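Local atomic coordinates of hydrolase (Thermococcus thioreducens, PDB entry 6IAH), a protein that probably hydrolyses a range of phosphate esters, possibly including phosphoglycolate, as a magnesium-binding phosphatase of the haloacid dehalogenase superfamily. Residues 1-10 / 188-199. Residues are numbered along the deposited sequence; the frame is centred on the assembly and turned at random.
Sequences MWIVFDVDGV and LVRGEPGVYIGD. With MG (magnesium ion), chain B.
Asp-6 and Asp-199 meet at the C-terminal ends of two parallel strands, 2-5 and 194-198, where both bind one magnesium ion: Asp-6 OD2 at 1.9 Å and Asp-199 OD1 at 2.0 Å, with the backbone O of Asp-8 and three waters completing six ligands. One of these waters also donates to Asp-199 OD2. With chi1 at -178°, Asp-6 CG lies opposite the backbone N across the CA-CB bond, and the carboxylate reaches the metal, while OD1 pairs with Lys-179. This is the DxD magnesium site of the haloacid dehalogenase fold.

Five backbone hydrogen bonds join the strands, from Trp-2 N to Pro-193 O through to Asp-6 N to Ile-197 O (3.0 Å). The sixth bond comes from a side chain: Trp-2 NE1 reaches Glu-192 OE1 at 2.7 Å, meeting it from above the carboxylate plane with a bent N-H...O angle of 140°.

Val-189 CG1 lies over one face of the same indole, 3.6 Å from the five-membered ring centroid, a CH-pi contact. On the side of the sheet that carries Trp-2, Val-4 and Tyr-196, Val-4 CG1 touches Leu-188 CD1 and the edge of the Tyr-196 ring at CD1 (3.6 Å). On the opposite side, Ile-3 runs beside Val-195, and Phe-5 beside Ile-197.

The two strands are neighbours inside a five-stranded parallel sheet, flanked by 145-149 next to 2-5 and by 218-221 next to 194-198. Helix 229-239 covers the Ile-3 and Phe-5 face; helix 201-213 packs on Val-189 and Tyr-196, on the side where the end of helix 183-189 also packs.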
loop_
_atom_site.group_PDB
_atom_site.type_symbol
_atom_site.label_atom_id
_atom_site.label_comp_id
_atom_site.label_asym_id
_atom_site.label_seq_id
_atom_site.Cartn_x
_atom_site.Cartn_y
_atom_site.Cartn_z
ATOM N N MET A 1 24.036 -12.273 2.295
ATOM C CA MET A 1 23.258 -11.334 3.109
ATOM C C MET A 1 21.971 -11.064 2.339
ATOM O O MET A 1 21.996 -10.985 1.099
ATOM C CB MET A 1 24.063 -10.024 3.326
ATOM C CG MET A 1 25.454 -10.206 3.941
ATOM S SD MET A 1 25.437 -10.644 5.697
ATOM C CE MET A 1 24.743 -9.122 6.368
ATOM N N TRP A 2 20.858 -10.900 3.064
ATOM C CA TRP A 2 19.549 -10.568 2.462
ATOM C C TRP A 2 19.422 -9.074 2.309
ATOM O O TRP A 2 19.790 -8.362 3.206
ATOM C CB TRP A 2 18.427 -11.030 3.355
ATOM C CG TRP A 2 18.062 -12.513 3.214
ATOM C CD1 TRP A 2 18.564 -13.516 3.938
ATOM C CD2 TRP A 2 17.105 -13.105 2.315
ATOM N NE1 TRP A 2 17.997 -14.701 3.574
ATOM C CE2 TRP A 2 17.114 -14.486 2.553
ATOM C CE3 TRP A 2 16.252 -12.613 1.337
ATOM C CZ2 TRP A 2 16.277 -15.360 1.866
ATOM C CZ3 TRP A 2 15.400 -13.461 0.691
ATOM C CH2 TRP A 2 15.419 -14.830 0.931
ATOM N N ILE A 3 18.915 -8.631 1.176
ATOM C CA ILE A 3 18.342 -7.294 1.054
ATOM C C ILE A 3 16.821 -7.509 0.746
ATOM O O ILE A 3 16.445 -8.036 -0.287
ATOM C CB ILE A 3 19.023 -6.460 -0.012
ATOM C CG1 ILE A 3 20.540 -6.313 0.272
ATOM C CG2 ILE A 3 18.362 -5.103 -0.156
ATOM C CD1 ILE A 3 21.300 -5.658 -0.833
ATOM N N VAL A 4 15.989 -7.085 1.682
ATOM C CA VAL A 4 14.544 -7.225 1.632
ATOM C C VAL A 4 13.938 -5.851 1.494
ATOM O O VAL A 4 14.350 -4.923 2.188
ATOM C CB VAL A 4 14.020 -7.939 2.822
ATOM C CG1 VAL A 4 12.552 -8.338 2.611
ATOM C CG2 VAL A 4 14.819 -9.234 3.039
ATOM N N PHE A 5 12.979 -5.744 0.601
ATOM C CA PHE A 5 12.364 -4.436 0.273
ATOM C C PHE A 5 10.855 -4.456 0.598
ATOM O O PHE A 5 10.130 -5.462 0.434
ATOM C CB PHE A 5 12.462 -4.134 -1.235
ATOM C CG PHE A 5 13.801 -4.330 -1.835
ATOM C CD1 PHE A 5 14.726 -3.296 -1.820
ATOM C CD2 PHE A 5 14.112 -5.542 -2.509
ATOM C CE1 PHE A 5 15.965 -3.468 -2.406
ATOM C CE2 PHE A 5 15.347 -5.718 -3.096
ATOM C CZ PHE A 5 16.278 -4.655 -3.063
ATOM N N ASP A 6 10.381 -3.309 1.041
ATOM C CA ASP A 6 9.001 -2.885 0.830
ATOM C C ASP A 6 8.858 -2.548 -0.662
ATOM O O ASP A 6 9.851 -2.270 -1.341
ATOM C CB ASP A 6 8.715 -1.637 1.704
ATOM C CG ASP A 6 7.259 -1.118 1.595
ATOM O OD1 ASP A 6 6.298 -1.909 1.518
ATOM O OD2 ASP A 6 7.107 0.116 1.588
ATOM N N VAL A 7 7.633 -2.559 -1.170
ATOM C CA VAL A 7 7.381 -2.178 -2.554
ATOM C C VAL A 7 6.963 -0.716 -2.597
ATOM O O VAL A 7 7.681 0.094 -3.164
ATOM C CB VAL A 7 6.349 -3.081 -3.193
ATOM C CG1 VAL A 7 6.013 -2.666 -4.610
ATOM C CG2 VAL A 7 6.835 -4.503 -3.192
ATOM N N ASP A 8 5.845 -0.376 -1.996
ATOM C CA ASP A 8 5.241 0.979 -2.212
ATOM C C ASP A 8 6.004 2.053 -1.443
ATOM O O ASP A 8 6.109 1.979 -0.235
ATOM C CB ASP A 8 3.756 0.974 -1.772
ATOM C CG ASP A 8 2.840 0.080 -2.675
ATOM O OD1 ASP A 8 3.274 -0.509 -3.697
ATOM O OD2 ASP A 8 1.624 -0.010 -2.365
ATOM N N GLY A 9 6.500 3.068 -2.141
ATOM C CA GLY A 9 7.296 4.126 -1.566
ATOM C C GLY A 9 8.797 3.796 -1.573
ATOM O O GLY A 9 9.587 4.662 -1.183
ATOM N N VAL A 10 9.189 2.554 -1.947
ATOM C CA VAL A 10 10.588 2.131 -1.988
ATOM C C VAL A 10 10.950 1.718 -3.421
ATOM O O VAL A 10 11.787 2.369 -4.058
ATOM C CB VAL A 10 10.860 0.964 -1.001
ATOM C CG1 VAL A 10 12.244 0.383 -1.206
ATOM C CG2 VAL A 10 10.693 1.428 0.447
ATOM N N LEU A 188 10.800 -15.270 5.273
ATOM C CA LEU A 188 11.776 -15.135 4.220
ATOM C C LEU A 188 13.176 -15.538 4.672
ATOM O O LEU A 188 13.814 -16.360 4.032
ATOM C CB LEU A 188 11.855 -13.694 3.717
ATOM C CG LEU A 188 11.001 -13.212 2.572
ATOM C CD1 LEU A 188 11.590 -11.892 2.116
ATOM C CD2 LEU A 188 10.967 -14.259 1.463
ATOM N N VAL A 189 13.673 -14.881 5.726
ATOM C CA VAL A 189 15.096 -14.926 6.044
ATOM C C VAL A 189 15.477 -16.073 6.985
ATOM O O VAL A 189 16.615 -16.462 6.994
ATOM C CB VAL A 189 15.658 -13.585 6.512
ATOM C CG1 VAL A 189 15.317 -12.481 5.500
ATOM C CG2 VAL A 189 15.160 -13.165 7.915
ATOM N N ARG A 190 14.541 -16.591 7.776
ATOM C CA ARG A 190 14.807 -17.698 8.698
ATOM C C ARG A 190 16.105 -17.528 9.571
ATOM O O ARG A 190 16.911 -18.415 9.679
ATOM C CB ARG A 190 14.848 -18.980 7.884
ATOM C CG ARG A 190 13.595 -19.256 7.068
ATOM C CD ARG A 190 12.403 -19.620 7.946
ATOM N NE ARG A 190 11.139 -19.713 7.196
ATOM C CZ ARG A 190 10.571 -20.831 6.724
ATOM N NH1 ARG A 190 11.146 -22.022 6.875
ATOM N NH2 ARG A 190 9.409 -20.757 6.077
ATOM N N GLY A 191 16.296 -16.336 10.113
ATOM C CA GLY A 191 17.428 -16.019 10.973
ATOM C C GLY A 191 18.742 -15.644 10.303
ATOM O O GLY A 191 19.713 -15.418 10.983
ATOM N N GLU A 192 18.790 -15.601 8.984
ATOM C CA GLU A 192 19.979 -15.225 8.280
ATOM C C GLU A 192 19.996 -13.694 8.298
ATOM O O GLU A 192 18.929 -13.044 8.367
ATOM C CB GLU A 192 19.992 -15.699 6.831
ATOM C CG GLU A 192 19.839 -17.200 6.629
ATOM C CD GLU A 192 19.465 -17.559 5.203
ATOM O OE1 GLU A 192 19.577 -16.718 4.280
ATOM O OE2 GLU A 192 19.033 -18.702 4.988
ATOM N N PRO A 193 21.196 -13.130 8.220
ATOM C CA PRO A 193 21.324 -11.698 8.370
ATOM C C PRO A 193 20.892 -10.941 7.172
ATOM O O PRO A 193 20.902 -11.448 6.072
ATOM C CB PRO A 193 22.808 -11.489 8.539
ATOM C CG PRO A 193 23.356 -12.850 8.837
ATOM C CD PRO A 193 22.511 -13.771 8.078
ATOM N N GLY A 194 20.639 -9.679 7.386
ATOM C CA GLY A 194 20.209 -8.842 6.284
ATOM C C GLY A 194 19.730 -7.500 6.717
ATOM O O GLY A 194 19.883 -7.086 7.890
ATOM N N VAL A 195 19.121 -6.827 5.739
ATOM C CA VAL A 195 18.545 -5.519 5.929
ATOM C C VAL A 195 17.154 -5.438 5.251
ATOM O O VAL A 195 16.945 -6.059 4.192
ATOM C CB VAL A 195 19.488 -4.428 5.387
ATOM C CG1 VAL A 195 19.826 -4.616 3.913
ATOM C CG2 VAL A 195 18.949 -3.009 5.661
ATOM N N TYR A 196 16.241 -4.664 5.871
ATOM C CA TYR A 196 14.950 -4.347 5.304
ATOM C C TYR A 196 14.976 -2.890 4.937
ATOM O O TYR A 196 15.334 -2.086 5.764
ATOM C CB TYR A 196 13.801 -4.602 6.282
ATOM C CG TYR A 196 12.438 -4.532 5.630
ATOM C CD1 TYR A 196 11.977 -5.557 4.797
ATOM C CD2 TYR A 196 11.604 -3.418 5.796
ATOM C CE1 TYR A 196 10.731 -5.464 4.171
ATOM C CE2 TYR A 196 10.348 -3.330 5.195
ATOM C CZ TYR A 196 9.916 -4.335 4.368
ATOM O OH TYR A 196 8.683 -4.225 3.739
ATOM N N ILE A 197 14.525 -2.578 3.725
ATOM C CA ILE A 197 14.408 -1.166 3.212
ATOM C C ILE A 197 12.943 -0.765 3.171
ATOM O O ILE A 197 12.185 -1.363 2.399
ATOM C CB ILE A 197 14.984 -1.052 1.791
ATOM C CG1 ILE A 197 16.299 -1.826 1.607
ATOM C CG2 ILE A 197 15.082 0.426 1.374
ATOM C CD1 ILE A 197 17.352 -1.548 2.635
ATOM N N GLY A 198 12.552 0.228 4.017
ATOM C CA GLY A 198 11.181 0.696 4.156
ATOM C C GLY A 198 11.152 2.209 3.889
ATOM O O GLY A 198 12.191 2.810 3.733
ATOM N N ASP A 199 9.948 2.728 3.773
ATOM C CA ASP A 199 9.689 4.199 3.679
ATOM C C ASP A 199 8.857 4.735 4.875
ATOM O O ASP A 199 8.714 5.901 4.995
ATOM C CB ASP A 199 9.034 4.509 2.344
ATOM C CG ASP A 199 7.627 3.948 2.210
ATOM O OD1 ASP A 199 7.375 2.714 2.380
ATOM O OD2 ASP A 199 6.724 4.745 1.893
HETATM MG MG MG B . 5.823 1.517 1.833
HETATM O O HOH W 1 4.259 0.313 1.511
HETATM O O HOH W 2 4.655 3.130 1.759
HETATM O O HOH W 3 5.753 1.169 3.913
#